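Local coordinates for phosphate-binding protein (Unidentified prokaryotic organism, PDB 3W9V) that binds inorganic phosphate as a secreted member of the PstS family of periplasmic-type phosphate-binding proteins, at residues Leu9-Leu13 with Ala333-Phe339. The protein carries 1 engineered substitution. Numbering follows the deposited sequence.
Sequences LPQKL and AIEANAF. With PO4 (phosphate ion), chain C.
The phosphate-binding turn at Leu9 and the short helix that follows it rest on the C-terminal end of helix 331-336 and the loop that follows, to Phe339. Leu9 N donates a hydrogen bond of 3.0 Å to PO4 O4, sharing the ion with Thr8, Ser32, Arg140, Ser144, Gly145 and Thr146, as in the ligand site of the periplasmic-binding-protein fold. Pro10, which has no N-H to donate, suits the N-cap position, since the helix uses no amide hydrogen there; the helix starts at Gln11. Along the second segment, Ala333 begins the contact: its small methyl admits Leu13 (chi1 t, chi2 p), whose CD1 lies 3.6 Å from Ala333 O and 4.2 Å from Ala333 CB. Ile334 points its CA-to-CB bond away, yet its CG1 still reaches Leu13 CD2 at 4.1 Å. Asn337, with CA 6.0 Å from Leu13 CA, leaves helical geometry and turns its amide (chi1 m) toward the other backbone, ND2 being 3.4 Å from Lys12 C; ND2 is hydrogen-bonded to the carboxylate of Asp214, whose backbone carbonyl accepts from Lys12 NZ. Ala338 takes the positive phi (75°) of the C-prime position in a Schellman motif, its N bonded to Glu335 O (3.1 Å). Phe339 N closes the motif on Ile334 O (3.1 Å), and the reversal brings the Phe339 ring (chi1 m) back against Leu9, Pro10 and Leu13: CZ meets Leu9 O edge-on at 3.3 Å, CE1 touches Leu9 CD2 at 3.7 Å, and CD2 lies 4.1 Å from Leu13 CD2. Helices 11-14 and 331-336 thus meet against two neighbouring strands of the five-stranded mixed sheet: Leu13, Ile334 and Phe339 pack on Val89 of outermost strand 83-92, Leu9 and Pro10 on Thr299 of strand 296-304.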
ATOM      1  N   LEU A   9       2.599   4.040   4.494  1.00  5.79           N
ATOM      2  CA  LEU A   9       2.334   4.555   3.155  1.00  6.28           C
ATOM      3  C   LEU A   9       1.213   5.622   3.114  1.00  6.26           C
ATOM      4  O   LEU A   9       1.404   6.668   2.495  1.00  6.73           O
ATOM      5  CB  LEU A   9       2.122   3.407   2.151  1.00  6.27           C
ATOM      6  CG  LEU A   9       1.628   3.755   0.745  1.00  6.40           C
ATOM      7  CD1 LEU A   9       2.226   2.799  -0.264  1.00  8.55           C
ATOM      8  CD2 LEU A   9       0.104   3.714   0.677  1.00  7.32           C
ATOM      9  N   PRO A  10       0.072   5.390   3.807  1.00  5.82           N
ATOM     10  CA  PRO A  10      -1.021   6.370   3.796  1.00  5.95           C
ATOM     11  C   PRO A  10      -1.121   7.184   5.090  1.00  6.40           C
ATOM     12  O   PRO A  10      -2.151   7.826   5.330  1.00  6.39           O
ATOM     13  CB  PRO A  10      -2.249   5.474   3.686  1.00  6.81           C
ATOM     14  CG  PRO A  10      -1.873   4.292   4.555  1.00  7.56           C
ATOM     15  CD  PRO A  10      -0.383   4.102   4.376  1.00  6.10           C
ATOM     16  N   GLN A  11      -0.091   7.167   5.929  1.00  6.16           N
ATOM     17  CA  GLN A  11      -0.220   7.799   7.236  0.50  2.90           C
ATOM     18  C   GLN A  11      -0.512   9.298   7.172  1.00  7.11           C
ATOM     19  O   GLN A  11      -1.262   9.812   7.994  1.00  7.01           O
ATOM     20  CB  GLN A  11       0.991   7.507   8.122  1.00  9.34           C
ATOM     21  CG  GLN A  11       2.226   8.328   7.854  1.00 10.95           C
ATOM     22  CD  GLN A  11       3.312   8.051   8.877  1.00 11.54           C
ATOM     23  OE1 GLN A  11       3.501   6.911   9.305  1.00 13.79           O
ATOM     24  NE2 GLN A  11       4.024   9.094   9.283  1.00 18.84           N
ATOM     25  N   LYS A  12       0.056  10.003   6.201  1.00  7.24           N
ATOM     26  CA  LYS A  12      -0.194  11.437   6.123  1.00  7.50           C
ATOM     27  C   LYS A  12      -1.620  11.730   5.663  1.00  6.77           C
ATOM     28  O   LYS A  12      -2.201  12.751   6.035  1.00  7.87           O
ATOM     29  CB  LYS A  12       0.844  12.127   5.246  1.00  8.04           C
ATOM     30  CG  LYS A  12       2.252  11.969   5.800  1.00 11.49           C
ATOM     31  CD  LYS A  12       3.252  12.898   5.144  1.00 14.26           C
ATOM     32  CE  LYS A  12       3.521  12.477   3.721  1.00 13.32           C
ATOM     33  NZ  LYS A  12       4.448  13.423   3.043  1.00 17.06           N
ATOM     34  N   LEU A  13      -2.192  10.827   4.874  1.00  7.05           N
ATOM     35  CA  LEU A  13      -3.603  10.937   4.545  1.00  7.77           C
ATOM     36  C   LEU A  13      -4.465  10.800   5.802  1.00  6.04           C
ATOM     37  O   LEU A  13      -5.319  11.648   6.070  1.00  6.90           O
ATOM     38  CB  LEU A  13      -4.000   9.901   3.489  1.00  7.29           C
ATOM     39  CG  LEU A  13      -5.500   9.789   3.204  1.00  7.70           C
ATOM     40  CD1 LEU A  13      -6.080  11.071   2.611  1.00  9.11           C
ATOM     41  CD2 LEU A  13      -5.779   8.595   2.297  1.00  8.73           C
ATOM     42  N   ALA A 333      -9.236  14.873  -0.389  1.00  7.70           N
ATOM     43  CA  ALA A 333      -8.073  14.664   0.469  1.00  8.36           C
ATOM     44  C   ALA A 333      -7.196  13.523  -0.041  1.00  8.01           C
ATOM     45  O   ALA A 333      -5.969  13.615  -0.004  1.00  8.29           O
ATOM     46  CB  ALA A 333      -8.500  14.409   1.903  1.00  8.16           C
ATOM     47  N   ILE A 334      -7.837  12.459  -0.513  1.00  7.11           N
ATOM     48  CA  ILE A 334      -7.127  11.322  -1.081  1.00  6.51           C
ATOM     49  C   ILE A 334      -6.254  11.774  -2.251  1.00  7.41           C
ATOM     50  O   ILE A 334      -5.067  11.434  -2.319  1.00  7.48           O
ATOM     51  CB  ILE A 334      -8.134  10.236  -1.513  1.00  6.63           C
ATOM     52  CG1 ILE A 334      -8.775   9.608  -0.271  1.00  6.74           C
ATOM     53  CG2 ILE A 334      -7.479   9.192  -2.404  1.00  7.11           C
ATOM     54  CD1 ILE A 334     -10.006   8.779  -0.552  1.00  7.62           C
ATOM     55  N   GLU A 335      -6.834  12.550  -3.158  1.00  7.14           N
ATOM     56  CA  GLU A 335      -6.086  13.059  -4.300  1.00  7.66           C
ATOM     57  C   GLU A 335      -4.974  14.023  -3.887  1.00  8.03           C
ATOM     58  O   GLU A 335      -3.887  14.012  -4.473  1.00  8.82           O
ATOM     59  CB  GLU A 335      -7.025  13.727  -5.303  1.00  9.93           C
ATOM     60  CG  GLU A 335      -8.001  12.747  -5.925  1.00 12.63           C
ATOM     61  CD  GLU A 335      -8.888  13.371  -6.980  1.00 24.50           C
ATOM     62  OE1 GLU A 335      -8.974  14.615  -7.031  1.00 31.00           O
ATOM     63  OE2 GLU A 335      -9.499  12.610  -7.760  1.00 28.03           O
ATOM     64  N   ALA A 336      -5.241  14.851  -2.881  1.00  8.17           N
ATOM     65  CA  ALA A 336      -4.262  15.840  -2.449  1.00  8.64           C
ATOM     66  C   ALA A 336      -3.019  15.168  -1.867  1.00  9.38           C
ATOM     67  O   ALA A 336      -1.933  15.757  -1.856  1.00 11.08           O
ATOM     68  CB  ALA A 336      -4.878  16.798  -1.447  1.00  9.78           C
ATOM     69  N   ASN A 337      -3.178  13.934  -1.396  1.00  9.12           N
ATOM     70  CA  ASN A 337      -2.059  13.185  -0.843  1.00  9.77           C
ATOM     71  C   ASN A 337      -1.515  12.108  -1.784  1.00  8.35           C
ATOM     72  O   ASN A 337      -0.928  11.117  -1.336  1.00 10.25           O
ATOM     73  CB  ASN A 337      -2.405  12.618   0.532  1.00 12.25           C
ATOM     74  CG  ASN A 337      -2.278  13.657   1.621  1.00 11.52           C
ATOM     75  OD1 ASN A 337      -2.816  14.767   1.512  1.00 15.50           O
ATOM     76  ND2 ASN A 337      -1.530  13.329   2.658  1.00 11.74           N
ATOM     77  N   ALA A 338      -1.710  12.335  -3.080  1.00  8.11           N
ATOM     78  CA  ALA A 338      -1.072  11.566  -4.153  1.00  8.67           C
ATOM     79  C   ALA A 338      -1.654  10.178  -4.380  1.00  7.45           C
ATOM     80  O   ALA A 338      -1.009   9.337  -5.001  1.00  8.45           O
ATOM     81  CB  ALA A 338       0.454  11.484  -3.957  1.00 11.13           C
ATOM     82  N   PHE A 339      -2.873   9.948  -3.905  1.00  7.71           N
ATOM     83  CA  PHE A 339      -3.522   8.650  -4.048  1.00  7.18           C
ATOM     84  C   PHE A 339      -4.695   8.711  -5.021  1.00  6.58           C
ATOM     85  O   PHE A 339      -5.089   9.786  -5.485  1.00  7.93           O
ATOM     86  CB  PHE A 339      -3.950   8.114  -2.681  1.00  7.36           C
ATOM     87  CG  PHE A 339      -2.803   7.921  -1.728  1.00  6.73           C
ATOM     88  CD1 PHE A 339      -1.774   7.043  -2.033  1.00  7.26           C
ATOM     89  CD2 PHE A 339      -2.756   8.604  -0.526  1.00  7.70           C
ATOM     90  CE1 PHE A 339      -0.716   6.862  -1.159  1.00  7.87           C
ATOM     91  CE2 PHE A 339      -1.708   8.421   0.353  1.00  7.78           C
ATOM     92  CZ  PHE A 339      -0.685   7.550   0.032  1.00  7.67           C
TER
HETATM   93  P   PO4 C 401       4.021   0.349   5.075  1.00  5.25           P
HETATM   94  O1  PO4 C 401       4.579   1.225   6.185  1.00  5.33           O
HETATM   95  O2  PO4 C 401       5.045   0.161   3.964  1.00  5.56           O
HETATM   96  O3  PO4 C 401       3.579  -1.003   5.621  1.00  5.51           O
HETATM   97  O4  PO4 C 401       2.812   1.086   4.511  1.00  5.95           O